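Local atomic coordinates of transcriptional regulator (Actinomyces oris, PDB entry 5V8C), a protein that acts as a LytR-Cps2A-Psr (LCP) family phosphotransferase that mediates glycosylation of a Gram-positive cell wall-anchored protein. Residues M117-T122 with A222-L227; G106-H111 with Y281-K286; V134-R139 with I171-R176; R72-N77 with D84-T89. One frame throughout, in Å; residues are numbered along the deposited sequence.

Contact 1: M117-T122 with A222-L227; sequences MAQFAT and AGNITL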
loop_
_atom_site.group_PDB
_atom_site.type_symbol
_atom_site.label_atom_id
_atom_site.label_comp_id
_atom_site.label_asym_id
_atom_site.label_seq_id
_atom_site.Cartn_x
_atom_site.Cartn_y
_atom_site.Cartn_z
ATOM N N MET A 117 4.711 7.794 -8.680
ATOM C CA MET A 117 5.983 8.134 -8.034
ATOM C C MET A 117 6.099 9.623 -7.656
ATOM O O MET A 117 6.380 9.943 -6.503
ATOM C CB MET A 117 7.171 7.702 -8.910
ATOM C CG MET A 117 7.404 6.205 -8.926
ATOM S SD MET A 117 9.011 5.799 -9.670
ATOM C CE MET A 117 8.659 4.193 -10.339
ATOM N N ALA A 118 5.861 10.524 -8.620
ATOM C CA ALA A 118 5.910 11.964 -8.394
ATOM C C ALA A 118 4.794 12.406 -7.417
ATOM O O ALA A 118 5.029 13.268 -6.565
ATOM C CB ALA A 118 5.774 12.694 -9.716
ATOM N N GLN A 119 3.606 11.773 -7.509
ATOM C CA GLN A 119 2.474 12.045 -6.624
ATOM C C GLN A 119 2.832 11.665 -5.185
ATOM O O GLN A 119 2.681 12.492 -4.290
ATOM C CB GLN A 119 1.217 11.300 -7.098
ATOM C CG GLN A 119 0.508 11.949 -8.282
ATOM C CD GLN A 119 -0.689 11.160 -8.763
ATOM O OE1 GLN A 119 -0.808 9.953 -8.549
ATOM N NE2 GLN A 119 -1.595 11.822 -9.456
ATOM N N PHE A 120 3.412 10.471 -4.988
ATOM C CA PHE A 120 3.872 9.995 -3.679
ATOM C C PHE A 120 4.905 10.935 -3.062
ATOM O O PHE A 120 4.737 11.346 -1.916
ATOM C CB PHE A 120 4.438 8.567 -3.781
ATOM C CG PHE A 120 4.768 7.910 -2.462
ATOM C CD1 PHE A 120 3.784 7.711 -1.499
ATOM C CD2 PHE A 120 6.055 7.471 -2.190
ATOM C CE1 PHE A 120 4.084 7.079 -0.291
ATOM C CE2 PHE A 120 6.351 6.824 -0.991
ATOM C CZ PHE A 120 5.360 6.617 -0.056
ATOM N N ALA A 121 5.944 11.312 -3.829
ATOM C CA ALA A 121 6.991 12.224 -3.344
ATOM C C ALA A 121 6.462 13.625 -2.981
ATOM O O ALA A 121 6.917 14.201 -1.990
ATOM C CB ALA A 121 8.124 12.320 -4.357
ATOM N N THR A 122 5.479 14.148 -3.763
ATOM C CA THR A 122 4.827 15.445 -3.520
ATOM C C THR A 122 4.036 15.391 -2.199
ATOM O O THR A 122 4.181 16.276 -1.354
ATOM C CB THR A 122 3.940 15.836 -4.718
ATOM O OG1 THR A 122 4.755 16.016 -5.875
ATOM C CG2 THR A 122 3.144 17.098 -4.474
ATOM N N ALA A 222 -5.597 16.038 -2.953
ATOM C CA ALA A 222 -6.615 15.860 -3.988
ATOM C C ALA A 222 -6.031 15.983 -5.394
ATOM O O ALA A 222 -6.422 15.240 -6.283
ATOM C CB ALA A 222 -7.745 16.867 -3.796
ATOM N N GLY A 223 -5.076 16.887 -5.571
ATOM C CA GLY A 223 -4.435 17.112 -6.862
ATOM C C GLY A 223 -3.314 16.149 -7.197
ATOM O O GLY A 223 -2.791 16.193 -8.309
ATOM N N ASN A 224 -2.909 15.291 -6.243
ATOM C CA ASN A 224 -1.825 14.325 -6.452
ATOM C C ASN A 224 -2.300 12.913 -6.166
ATOM O O ASN A 224 -1.607 12.148 -5.502
ATOM C CB ASN A 224 -0.603 14.680 -5.598
ATOM C CG ASN A 224 0.156 15.869 -6.120
ATOM O OD1 ASN A 224 1.164 15.737 -6.830
ATOM N ND2 ASN A 224 -0.326 17.059 -5.800
ATOM N N ILE A 225 -3.497 12.581 -6.683
ATOM C CA ILE A 225 -4.211 11.328 -6.472
ATOM C C ILE A 225 -5.107 11.038 -7.661
ATOM O O ILE A 225 -5.668 11.955 -8.267
ATOM C CB ILE A 225 -5.048 11.465 -5.151
ATOM C CG1 ILE A 225 -4.234 11.063 -3.895
ATOM C CG2 ILE A 225 -6.431 10.771 -5.169
ATOM C CD1 ILE A 225 -3.423 9.905 -4.012
ATOM N N THR A 226 -5.293 9.748 -7.950
ATOM C CA THR A 226 -6.234 9.282 -8.950
ATOM C C THR A 226 -7.303 8.478 -8.201
ATOM O O THR A 226 -6.971 7.667 -7.338
ATOM C CB THR A 226 -5.509 8.522 -10.065
ATOM O OG1 THR A 226 -4.482 9.358 -10.598
ATOM C CG2 THR A 226 -6.440 8.096 -11.181
ATOM N N LEU A 227 -8.581 8.783 -8.467
ATOM C CA LEU A 227 -9.746 8.150 -7.850
ATOM C C LEU A 227 -10.621 7.521 -8.919
ATOM O O LEU A 227 -10.731 8.075 -10.020
ATOM C CB LEU A 227 -10.610 9.202 -7.124
ATOM C CG LEU A 227 -10.093 9.805 -5.829
ATOM C CD1 LEU A 227 -11.075 10.835 -5.295
ATOM C CD2 LEU A 227 -9.800 8.730 -4.779
#

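Contact 2: G106-H111 with Y281-K286; sequences GIPTTH and YGYSPK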
loop_
_atom_site.group_PDB
_atom_site.type_symbol
_atom_site.label_atom_id
_atom_site.label_comp_id
_atom_site.label_asym_id
_atom_site.label_seq_id
_atom_site.Cartn_x
_atom_site.Cartn_y
_atom_site.Cartn_z
ATOM N N GLY A 106 -10.582 -12.756 -2.925
ATOM C CA GLY A 106 -11.951 -12.497 -2.507
ATOM C C GLY A 106 -12.134 -11.129 -1.896
ATOM O O GLY A 106 -13.022 -10.946 -1.059
ATOM N N ILE A 107 -11.294 -10.154 -2.289
ATOM C CA ILE A 107 -11.437 -8.820 -1.734
ATOM C C ILE A 107 -12.272 -7.940 -2.696
ATOM O O ILE A 107 -11.803 -7.565 -3.776
ATOM C CB ILE A 107 -10.108 -8.158 -1.203
ATOM C CG1 ILE A 107 -9.523 -7.098 -2.154
ATOM C CG2 ILE A 107 -9.040 -9.173 -0.792
ATOM C CD1 ILE A 107 -9.910 -5.687 -1.754
ATOM N N PRO A 108 -13.538 -7.632 -2.321
ATOM C CA PRO A 108 -14.368 -6.769 -3.174
ATOM C C PRO A 108 -14.091 -5.288 -2.894
ATOM O O PRO A 108 -14.492 -4.751 -1.858
ATOM C CB PRO A 108 -15.810 -7.190 -2.818
ATOM C CG PRO A 108 -15.693 -8.084 -1.587
ATOM C CD PRO A 108 -14.271 -8.009 -1.100
ATOM N N THR A 109 -13.385 -4.638 -3.821
ATOM C CA THR A 109 -13.009 -3.234 -3.725
ATOM C C THR A 109 -14.233 -2.304 -3.839
ATOM O O THR A 109 -14.984 -2.364 -4.807
ATOM C CB THR A 109 -11.898 -2.936 -4.736
ATOM O OG1 THR A 109 -10.765 -3.723 -4.387
ATOM C CG2 THR A 109 -11.498 -1.474 -4.769
ATOM N N THR A 110 -14.407 -1.444 -2.835
ATOM C CA THR A 110 -15.495 -0.474 -2.738
ATOM C C THR A 110 -15.044 0.890 -3.300
ATOM O O THR A 110 -15.819 1.558 -3.990
ATOM C CB THR A 110 -15.992 -0.445 -1.278
ATOM O OG1 THR A 110 -16.677 -1.671 -1.017
ATOM C CG2 THR A 110 -16.924 0.719 -0.978
ATOM N N HIS A 111 -13.776 1.273 -3.041
ATOM C CA HIS A 111 -13.194 2.535 -3.497
ATOM C C HIS A 111 -11.763 2.326 -4.000
ATOM O O HIS A 111 -11.113 1.357 -3.610
ATOM C CB HIS A 111 -13.212 3.568 -2.363
ATOM C CG HIS A 111 -14.572 3.835 -1.807
ATOM N ND1 HIS A 111 -15.500 4.583 -2.502
ATOM C CD2 HIS A 111 -15.117 3.443 -0.633
ATOM C CE1 HIS A 111 -16.570 4.638 -1.727
ATOM N NE2 HIS A 111 -16.389 3.958 -0.595
ATOM N N TYR A 281 -11.833 -10.679 7.970
ATOM C CA TYR A 281 -12.395 -9.446 7.416
ATOM C C TYR A 281 -13.440 -9.690 6.307
ATOM O O TYR A 281 -13.797 -8.768 5.579
ATOM C CB TYR A 281 -11.256 -8.513 6.951
ATOM C CG TYR A 281 -10.223 -8.259 8.031
ATOM C CD1 TYR A 281 -10.487 -7.390 9.087
ATOM C CD2 TYR A 281 -9.005 -8.927 8.028
ATOM C CE1 TYR A 281 -9.565 -7.200 10.116
ATOM C CE2 TYR A 281 -8.073 -8.741 9.048
ATOM C CZ TYR A 281 -8.359 -7.878 10.092
ATOM O OH TYR A 281 -7.438 -7.691 11.095
ATOM N N GLY A 282 -13.940 -10.920 6.217
ATOM C CA GLY A 282 -14.996 -11.310 5.283
ATOM C C GLY A 282 -14.625 -11.466 3.821
ATOM O O GLY A 282 -15.506 -11.409 2.957
ATOM N N TYR A 283 -13.333 -11.690 3.526
ATOM C CA TYR A 283 -12.871 -11.873 2.152
ATOM C C TYR A 283 -12.702 -13.349 1.830
ATOM O O TYR A 283 -11.998 -14.057 2.554
ATOM C CB TYR A 283 -11.536 -11.149 1.906
ATOM C CG TYR A 283 -11.511 -9.683 2.282
ATOM C CD1 TYR A 283 -12.508 -8.813 1.847
ATOM C CD2 TYR A 283 -10.441 -9.144 2.984
ATOM C CE1 TYR A 283 -12.463 -7.453 2.146
ATOM C CE2 TYR A 283 -10.382 -7.786 3.284
ATOM C CZ TYR A 283 -11.395 -6.943 2.862
ATOM O OH TYR A 283 -11.340 -5.604 3.170
ATOM N N SER A 284 -13.330 -13.808 0.737
ATOM C CA SER A 284 -13.231 -15.186 0.265
ATOM C C SER A 284 -13.482 -15.214 -1.247
ATOM O O SER A 284 -14.448 -14.590 -1.699
ATOM C CB SER A 284 -14.230 -16.080 0.994
ATOM O OG SER A 284 -14.058 -17.442 0.637
ATOM N N PRO A 285 -12.617 -15.880 -2.057
ATOM C CA PRO A 285 -12.839 -15.890 -3.516
ATOM C C PRO A 285 -14.218 -16.391 -3.944
ATOM O O PRO A 285 -14.818 -15.808 -4.845
ATOM C CB PRO A 285 -11.704 -16.776 -4.054
ATOM C CG PRO A 285 -11.211 -17.536 -2.886
ATOM C CD PRO A 285 -11.417 -16.658 -1.695
ATOM N N LYS A 286 -14.740 -17.428 -3.254
ATOM C CA LYS A 286 -16.042 -18.044 -3.528
ATOM C C LYS A 286 -17.212 -17.066 -3.468
ATOM O O LYS A 286 -18.196 -17.261 -4.178
ATOM C CB LYS A 286 -16.298 -19.221 -2.573
#

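Contact 3: V134-R139 with I171-R176; sequences VPEPVR and ILRDGR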
loop_
_atom_site.group_PDB
_atom_site.type_symbol
_atom_site.label_atom_id
_atom_site.label_comp_id
_atom_site.label_asym_id
_atom_site.label_seq_id
_atom_site.Cartn_x
_atom_site.Cartn_y
_atom_site.Cartn_z
ATOM N N VAL A 134 16.212 3.711 10.533
ATOM C CA VAL A 134 17.070 2.967 9.608
ATOM C C VAL A 134 17.967 2.075 10.456
ATOM O O VAL A 134 18.647 2.586 11.343
ATOM C CB VAL A 134 17.897 3.920 8.744
ATOM N N PRO A 135 17.888 0.735 10.296
ATOM C CA PRO A 135 18.661 -0.151 11.181
ATOM C C PRO A 135 20.158 -0.169 10.921
ATOM O O PRO A 135 20.920 -0.538 11.812
ATOM C CB PRO A 135 18.042 -1.531 10.933
ATOM C CG PRO A 135 17.501 -1.461 9.558
ATOM C CD PRO A 135 17.064 -0.037 9.343
ATOM N N GLU A 136 20.572 0.184 9.700
ATOM C CA GLU A 136 21.969 0.110 9.265
ATOM C C GLU A 136 22.141 0.947 8.007
ATOM O O GLU A 136 21.171 1.069 7.271
ATOM C CB GLU A 136 22.267 -1.344 8.877
ATOM C CG GLU A 136 23.470 -1.952 9.552
ATOM C CD GLU A 136 23.729 -3.372 9.089
ATOM O OE1 GLU A 136 23.168 -3.770 8.040
ATOM O OE2 GLU A 136 24.488 -4.091 9.782
ATOM N N PRO A 137 23.364 1.395 7.638
ATOM C CA PRO A 137 23.514 2.100 6.354
ATOM C C PRO A 137 23.069 1.224 5.182
ATOM O O PRO A 137 23.388 0.037 5.147
ATOM C CB PRO A 137 25.008 2.415 6.296
ATOM C CG PRO A 137 25.459 2.381 7.718
ATOM C CD PRO A 137 24.651 1.320 8.357
ATOM N N VAL A 138 22.234 1.779 4.296
ATOM C CA VAL A 138 21.696 1.096 3.117
ATOM C C VAL A 138 21.988 1.931 1.896
ATOM O O VAL A 138 21.919 3.150 1.963
ATOM C CB VAL A 138 20.158 0.864 3.169
ATOM C CG1 VAL A 138 19.795 -0.584 2.874
ATOM C CG2 VAL A 138 19.512 1.380 4.453
ATOM N N ARG A 139 22.134 1.283 0.749
ATOM C CA ARG A 139 22.261 1.979 -0.530
ATOM C C ARG A 139 21.608 1.160 -1.639
ATOM O O ARG A 139 21.362 -0.042 -1.473
ATOM C CB ARG A 139 23.726 2.338 -0.873
ATOM C CG ARG A 139 24.644 1.135 -0.950
ATOM C CD ARG A 139 25.675 1.254 -2.042
ATOM N NE ARG A 139 26.719 2.214 -1.695
ATOM C CZ ARG A 139 27.967 2.154 -2.145
ATOM N NH1 ARG A 139 28.346 1.165 -2.950
ATOM N NH2 ARG A 139 28.854 3.074 -1.780
ATOM N N ILE A 171 24.170 -3.691 1.287
ATOM C CA ILE A 171 24.379 -3.485 2.710
ATOM C C ILE A 171 25.857 -3.684 3.079
ATOM O O ILE A 171 26.614 -4.237 2.284
ATOM C CB ILE A 171 23.371 -4.341 3.528
ATOM C CG1 ILE A 171 22.931 -3.607 4.785
ATOM C CG2 ILE A 171 23.850 -5.764 3.816
ATOM C CD1 ILE A 171 21.598 -3.083 4.689
ATOM N N LEU A 172 26.283 -3.160 4.237
ATOM C CA LEU A 172 27.683 -3.234 4.631
ATOM C C LEU A 172 27.973 -4.493 5.469
ATOM O O LEU A 172 27.560 -4.595 6.635
ATOM C CB LEU A 172 28.063 -1.939 5.373
ATOM C CG LEU A 172 29.460 -1.354 5.202
ATOM C CD1 LEU A 172 30.486 -2.119 6.023
ATOM C CD2 LEU A 172 29.857 -1.171 3.725
ATOM N N ARG A 173 28.620 -5.482 4.841
ATOM C CA ARG A 173 29.007 -6.723 5.515
ATOM C C ARG A 173 30.491 -6.987 5.280
ATOM O O ARG A 173 30.963 -6.878 4.144
ATOM C CB ARG A 173 28.153 -7.915 5.049
ATOM C CG ARG A 173 26.685 -7.852 5.465
ATOM C CD ARG A 173 26.459 -8.164 6.937
ATOM N NE ARG A 173 25.037 -8.333 7.234
ATOM C CZ ARG A 173 24.215 -7.340 7.559
ATOM N NH1 ARG A 173 24.671 -6.101 7.656
ATOM N NH2 ARG A 173 22.934 -7.585 7.800
ATOM N N ASP A 174 31.237 -7.247 6.363
ATOM C CA ASP A 174 32.680 -7.477 6.323
ATOM C C ASP A 174 33.400 -6.338 5.562
ATOM O O ASP A 174 34.230 -6.588 4.683
ATOM C CB ASP A 174 32.981 -8.873 5.731
ATOM C CG ASP A 174 34.372 -9.403 6.003
ATOM O OD1 ASP A 174 34.728 -9.552 7.190
ATOM O OD2 ASP A 174 35.094 -9.691 5.028
ATOM N N GLY A 175 33.007 -5.101 5.861
ATOM C CA GLY A 175 33.563 -3.899 5.238
ATOM C C GLY A 175 33.312 -3.738 3.749
ATOM O O GLY A 175 34.060 -3.029 3.070
ATOM N N ARG A 176 32.262 -4.391 3.226
ATOM C CA ARG A 176 31.963 -4.393 1.795
ATOM C C ARG A 176 30.495 -4.214 1.500
ATOM O O ARG A 176 29.645 -4.755 2.201
ATOM C CB ARG A 176 32.464 -5.705 1.139
ATOM C CG ARG A 176 33.964 -5.748 0.855
ATOM C CD ARG A 176 34.352 -7.032 0.142
ATOM N NE ARG A 176 35.389 -7.772 0.864
ATOM C CZ ARG A 176 35.146 -8.747 1.736
ATOM N NH1 ARG A 176 33.898 -9.120 1.995
ATOM N NH2 ARG A 176 36.149 -9.357 2.355
HETATM O O HOH W 1 25.150 -1.665 6.442
#

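Contact 4: R72-N77 with D84-T89; sequences RDLTIN and DRLATT. With PO4 (phosphate ion), chain C.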
loop_
_atom_site.group_PDB
_atom_site.type_symbol
_atom_site.label_atom_id
_atom_site.label_comp_id
_atom_site.label_asym_id
_atom_site.label_seq_id
_atom_site.Cartn_x
_atom_site.Cartn_y
_atom_site.Cartn_z
ATOM N N ARG A 72 3.671 -7.388 -3.229
ATOM C CA ARG A 72 3.626 -7.243 -4.691
ATOM C C ARG A 72 4.008 -8.517 -5.469
ATOM O O ARG A 72 3.491 -8.752 -6.562
ATOM C CB ARG A 72 4.490 -6.044 -5.142
ATOM C CG ARG A 72 5.997 -6.210 -4.869
ATOM C CD ARG A 72 6.861 -5.049 -5.353
ATOM N NE ARG A 72 6.765 -4.822 -6.800
ATOM C CZ ARG A 72 7.418 -5.525 -7.721
ATOM N NH1 ARG A 72 8.198 -6.538 -7.363
ATOM N NH2 ARG A 72 7.287 -5.228 -9.008
ATOM N N ASP A 73 4.922 -9.320 -4.904
ATOM C CA ASP A 73 5.429 -10.552 -5.514
ATOM C C ASP A 73 4.465 -11.722 -5.338
ATOM O O ASP A 73 4.641 -12.749 -5.982
ATOM C CB ASP A 73 6.837 -10.892 -4.984
ATOM C CG ASP A 73 7.000 -10.793 -3.471
ATOM O OD1 ASP A 73 6.864 -9.668 -2.928
ATOM O OD2 ASP A 73 7.334 -11.826 -2.838
ATOM N N LEU A 74 3.415 -11.547 -4.511
ATOM C CA LEU A 74 2.407 -12.583 -4.264
ATOM C C LEU A 74 1.642 -12.945 -5.552
ATOM O O LEU A 74 1.120 -12.066 -6.230
ATOM C CB LEU A 74 1.449 -12.125 -3.148
ATOM C CG LEU A 74 0.215 -12.985 -2.871
ATOM C CD1 LEU A 74 0.537 -14.136 -1.916
ATOM C CD2 LEU A 74 -0.922 -12.137 -2.347
ATOM N N THR A 75 1.613 -14.237 -5.890
ATOM C CA THR A 75 0.937 -14.759 -7.079
ATOM C C THR A 75 -0.456 -15.242 -6.670
ATOM O O THR A 75 -0.602 -15.866 -5.619
ATOM C CB THR A 75 1.785 -15.869 -7.713
ATOM O OG1 THR A 75 3.141 -15.428 -7.806
ATOM C CG2 THR A 75 1.282 -16.291 -9.083
ATOM N N ILE A 76 -1.478 -14.900 -7.464
ATOM C CA ILE A 76 -2.873 -15.257 -7.196
ATOM C C ILE A 76 -3.610 -15.664 -8.494
ATOM O O ILE A 76 -3.060 -15.498 -9.583
ATOM C CB ILE A 76 -3.615 -14.090 -6.475
ATOM C CG1 ILE A 76 -3.543 -12.783 -7.293
ATOM C CG2 ILE A 76 -3.134 -13.897 -5.030
ATOM C CD1 ILE A 76 -4.737 -11.877 -7.145
ATOM N N ASN A 77 -4.872 -16.133 -8.378
ATOM C CA ASN A 77 -5.703 -16.444 -9.541
ATOM C C ASN A 77 -6.286 -15.130 -10.083
ATOM O O ASN A 77 -7.281 -14.631 -9.549
ATOM C CB ASN A 77 -6.813 -17.453 -9.179
ATOM C CG ASN A 77 -7.640 -17.964 -10.347
ATOM O OD1 ASN A 77 -8.761 -18.454 -10.172
ATOM N ND2 ASN A 77 -7.109 -17.898 -11.562
ATOM N N ASP A 84 -1.204 -14.595 -12.039
ATOM C CA ASP A 84 -0.374 -13.403 -12.198
ATOM C C ASP A 84 0.120 -12.955 -10.837
ATOM O O ASP A 84 -0.556 -13.179 -9.831
ATOM C CB ASP A 84 -1.169 -12.233 -12.821
ATOM C CG ASP A 84 -1.760 -12.416 -14.217
ATOM O OD1 ASP A 84 -1.389 -13.402 -14.907
ATOM O OD2 ASP A 84 -2.565 -11.546 -14.639
ATOM N N ARG A 85 1.263 -12.251 -10.804
ATOM C CA ARG A 85 1.742 -11.653 -9.567
ATOM C C ARG A 85 1.002 -10.331 -9.390
ATOM O O ARG A 85 0.688 -9.665 -10.384
ATOM C CB ARG A 85 3.253 -11.405 -9.607
ATOM C CG ARG A 85 4.098 -12.662 -9.475
ATOM C CD ARG A 85 5.580 -12.327 -9.382
ATOM N NE ARG A 85 5.983 -11.395 -10.434
ATOM C CZ ARG A 85 6.806 -10.372 -10.250
ATOM N NH1 ARG A 85 7.358 -10.161 -9.062
ATOM N NH2 ARG A 85 7.104 -9.563 -11.259
ATOM N N LEU A 86 0.722 -9.956 -8.131
ATOM C CA LEU A 86 0.017 -8.728 -7.775
ATOM C C LEU A 86 0.559 -7.486 -8.509
ATOM O O LEU A 86 -0.219 -6.682 -9.016
ATOM C CB LEU A 86 0.071 -8.523 -6.254
ATOM C CG LEU A 86 -1.227 -8.715 -5.483
ATOM C CD1 LEU A 86 -1.668 -10.156 -5.511
ATOM C CD2 LEU A 86 -1.053 -8.300 -4.049
ATOM N N ALA A 87 1.883 -7.357 -8.600
ATOM C CA ALA A 87 2.527 -6.222 -9.263
ATOM C C ALA A 87 2.238 -6.184 -10.770
ATOM O O ALA A 87 2.120 -5.108 -11.357
ATOM C CB ALA A 87 4.031 -6.274 -9.021
ATOM N N THR A 88 2.116 -7.362 -11.374
ATOM C CA THR A 88 1.920 -7.550 -12.800
ATOM C C THR A 88 0.460 -7.306 -13.213
ATOM O O THR A 88 0.226 -6.848 -14.330
ATOM C CB THR A 88 2.505 -8.912 -13.196
ATOM O OG1 THR A 88 3.814 -8.672 -13.691
ATOM C CG2 THR A 88 1.676 -9.668 -14.228
ATOM N N THR A 89 -0.507 -7.541 -12.308
ATOM C CA THR A 89 -1.930 -7.298 -12.593
ATOM C C THR A 89 -2.240 -5.835 -12.986
ATOM O O THR A 89 -3.253 -5.591 -13.639
ATOM C CB THR A 89 -2.820 -7.761 -11.431
ATOM O OG1 THR A 89 -2.577 -6.919 -10.307
ATOM C CG2 THR A 89 -2.608 -9.227 -11.063
HETATM P P PO4 C . 10.886 -6.963 -10.859
HETATM O O1 PO4 C . 11.425 -7.432 -12.290
HETATM O O2 PO4 C . 9.902 -8.086 -10.282
HETATM O O3 PO4 C . 10.080 -5.589 -11.017
HETATM O O4 PO4 C . 12.081 -6.758 -9.888
#

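Contact 1: M117-T122 with A222-L227
Gln119 and Thr122, one turn apart on helix 117-126, meet Asn224 and the peptide that follows it, in the turn between helix 211-223 and strand 226-228. The contact is mainly van der Waals. Gln119 packs its CB, CG and CD against the Asn224 carbonyl group: CB lies 3.4 Å from Asn224 O, and CD stands 3.5 Å from Asn224 C. The extended chi2 of 177° sets CD over this carbonyl, and NE2 beyond it lies near the next peptide. Thr122 and Asn224 instead cross at about a right angle, with Thr122 CG2 3.4 Å from Asn224 OD1.

The polar atoms contribute little across the interface. Gln119 NE2 comes within 3.4 Å of Ile225 N, but both are donors, and the approach is not a hydrogen bond. The real bonds run within each side. Thr122 OG1 reaches Ala118 O at 2.8 Å, while Thr122 N reaches the same oxygen at 3.0 Å from the opposite face of the carbonyl plane, so one acceptor serves two donors. Asn224 ND2 bonds Thr220 O, in the last turn of helix 211-223, just before it.

Backbone bonds from Ile225 to Ala5 and from Thr226 to Thr114 place this turn in the mixed sheet. The helix following strand 111-115 thus packs on the turn leading into the adjacent strand 226-228, at one side of a mixed alpha/beta sheet.

Contact 2: G106-H111 with Y281-K286
Ile107 sits over one face of the Tyr283 ring, its CB 4.0 Å from the ring centroid and 13° off the ring normal, a clear CH-pi geometry. The two side chains are set obliquely to each other. Chi1 of -53° places Tyr283 CG beside its backbone N, where it lies 4.0 Å from Ile107 CG2. Pro108 adds its CD at 3.5 Å from Tyr283 CD1. Tyr281 O lies on the other side, so Ile107 CB and Tyr281 O are over opposite faces. The ring also touches Leu57 and Arg59 of strand 52-60.

Polar contacts are made by the backbone, and all are modest. Ser284 N donates to Gly106 O at 3.4 Å, a weak bond with an angle of 126°. The same oxygen receives a CA-H...O contact from Tyr283 CA at 3.3 Å, and Gly106 CA returns one to Ser284 O at 3.4 Å. Gly106 leaves helix 94-105 with positive phi, and with no side chain its CA comes within 3.6 Å of Pro285 CA. Gly282, also of positive phi, is the C-prime residue of the Schellman motif ending helix 272-280.

With one weak N-H bond, the two loops meet mainly through the buried tyrosine ring and its apolar neighbours; the Cys102-Cys288 disulfide links the same two regions covalently.

Contact 3: V134-R139 with I171-R176
Glu136 and Arg173 cross at about a right angle and meet through a salt bridge. Arg173 NH1 gives its hydrogen to Glu136 OE1 at 2.8 Å with an N-H...O angle of 165°, nearly straight. OE1 lies at the edge of the guanidinium, in its plane, and uses its syn lone pair. Glu136 OE2 also approaches Arg173 NH1, at 2.9 Å; with both carboxylate oxygens near one nitrogen this is not the two-nitrogen pairing, and the planes are 66° apart. The bend at chi2 (-75°) turns Arg173 CD back, and the guanidinium beyond it ends near Glu136. Ile171 CG2 lies 3.9 Å above one face of the guanidinium, displaced toward its rim.

Parts of both segments contribute to an antiparallel sheet in which strand 138-140 lies beside strand 170-173. The latter continues into strand 176-178 through a type I' turn from Arg173 to Arg176, making a beta hairpin whose tip stands at the protein surface.

Ile171 meets both kinds of neighbour: CG1 lies 3.3 Å from Glu136 OE1, the two side chains crossing at about a right angle, while CD1 makes the apolar contact with Val138 CG1 at 3.6 Å. Val138 packs on Leu145 and Leu147 of the next strand. Between the backbones a water donates to Pro137 O at 2.8 Å and accepts from Leu172 N at 2.9 Å. Arg139 makes a cation-pi contact with Trp177.

Contact 4: R72-N77 with D84-T89
Ile76 and Asp84 form an antiparallel hydrogen-bonded pair, beside the non-hydrogen-bonded pair Thr75 and Arg85, and the touching parts run 162° apart. Ile76 N bonds Asp84 O at 3.1 Å, and Asp84 N returns a bond to Ile76 O at 3.2 Å. Leu86 N to Leu74 O, at 2.9 Å, keeps the strand register, while Ala87 N to Arg72 O, beyond it and also 2.9 Å, is shifted by one residue.

On the buried side, Leu74 and Leu86 lie side by side, pointing the same way, with Leu74 CD2 against Leu86 CD1. Ile76 crosses Leu86 at about a right angle and brings CG1 to the same methyl. Leu74 and Ile76 also rest on Leu105 of helix 94-105. Across the Thr75 and Arg85 pair, Thr75 OG1 faces Arg85 CG.

Arg72 and Arg85 run alongside each other in the same direction, their guanidinium planes 77° apart. Arg72 NH1 and Arg85 NH1 stand 4.1 Å from one another, an approach of like charges that the bound phosphate would be expected to ease. Arg85 NH2 bonds phosphate O2 weakly at 3.3 Å, and Arg72 NH2 bonds phosphate O3 weakly at 3.5 Å. Ala87 CB covers one face of the Arg72 guanidinium, and Arg72 is bent at chi3 (-60°), turning NE away from the extended course.

This is a short beta hairpin, with its Arg85 and the preceding Arg72 converging on a phosphate at its open end. The phosphate probably came from the crystallisation liquor, but its position is consistent with an anion site for substrate phosphate groups, as in other LCP enzymes.

Overall arrangement
Strand 111-115 joins contact 2, whose loop 106-111 leads into it, to contact 1, whose helix follows it; their nearest atoms are about 7 Å apart. Contact 4 also comes within about 7 Å of contact 2, nearest atoms, with centres 16 Å apart; helix 94-105 runs between them in the chain. Contact 3 stands apart, its centre about 26 Å from the centre of the chain and 40 Å from that of contact 2, on the opposite side. The phosphate lies at contact 4. Contact 1, its centre 23 Å from that of contact 4, is nearer the cobalt site of Ala1, His2 and His219: the Asn224 side chain is about 8 Å from the metal.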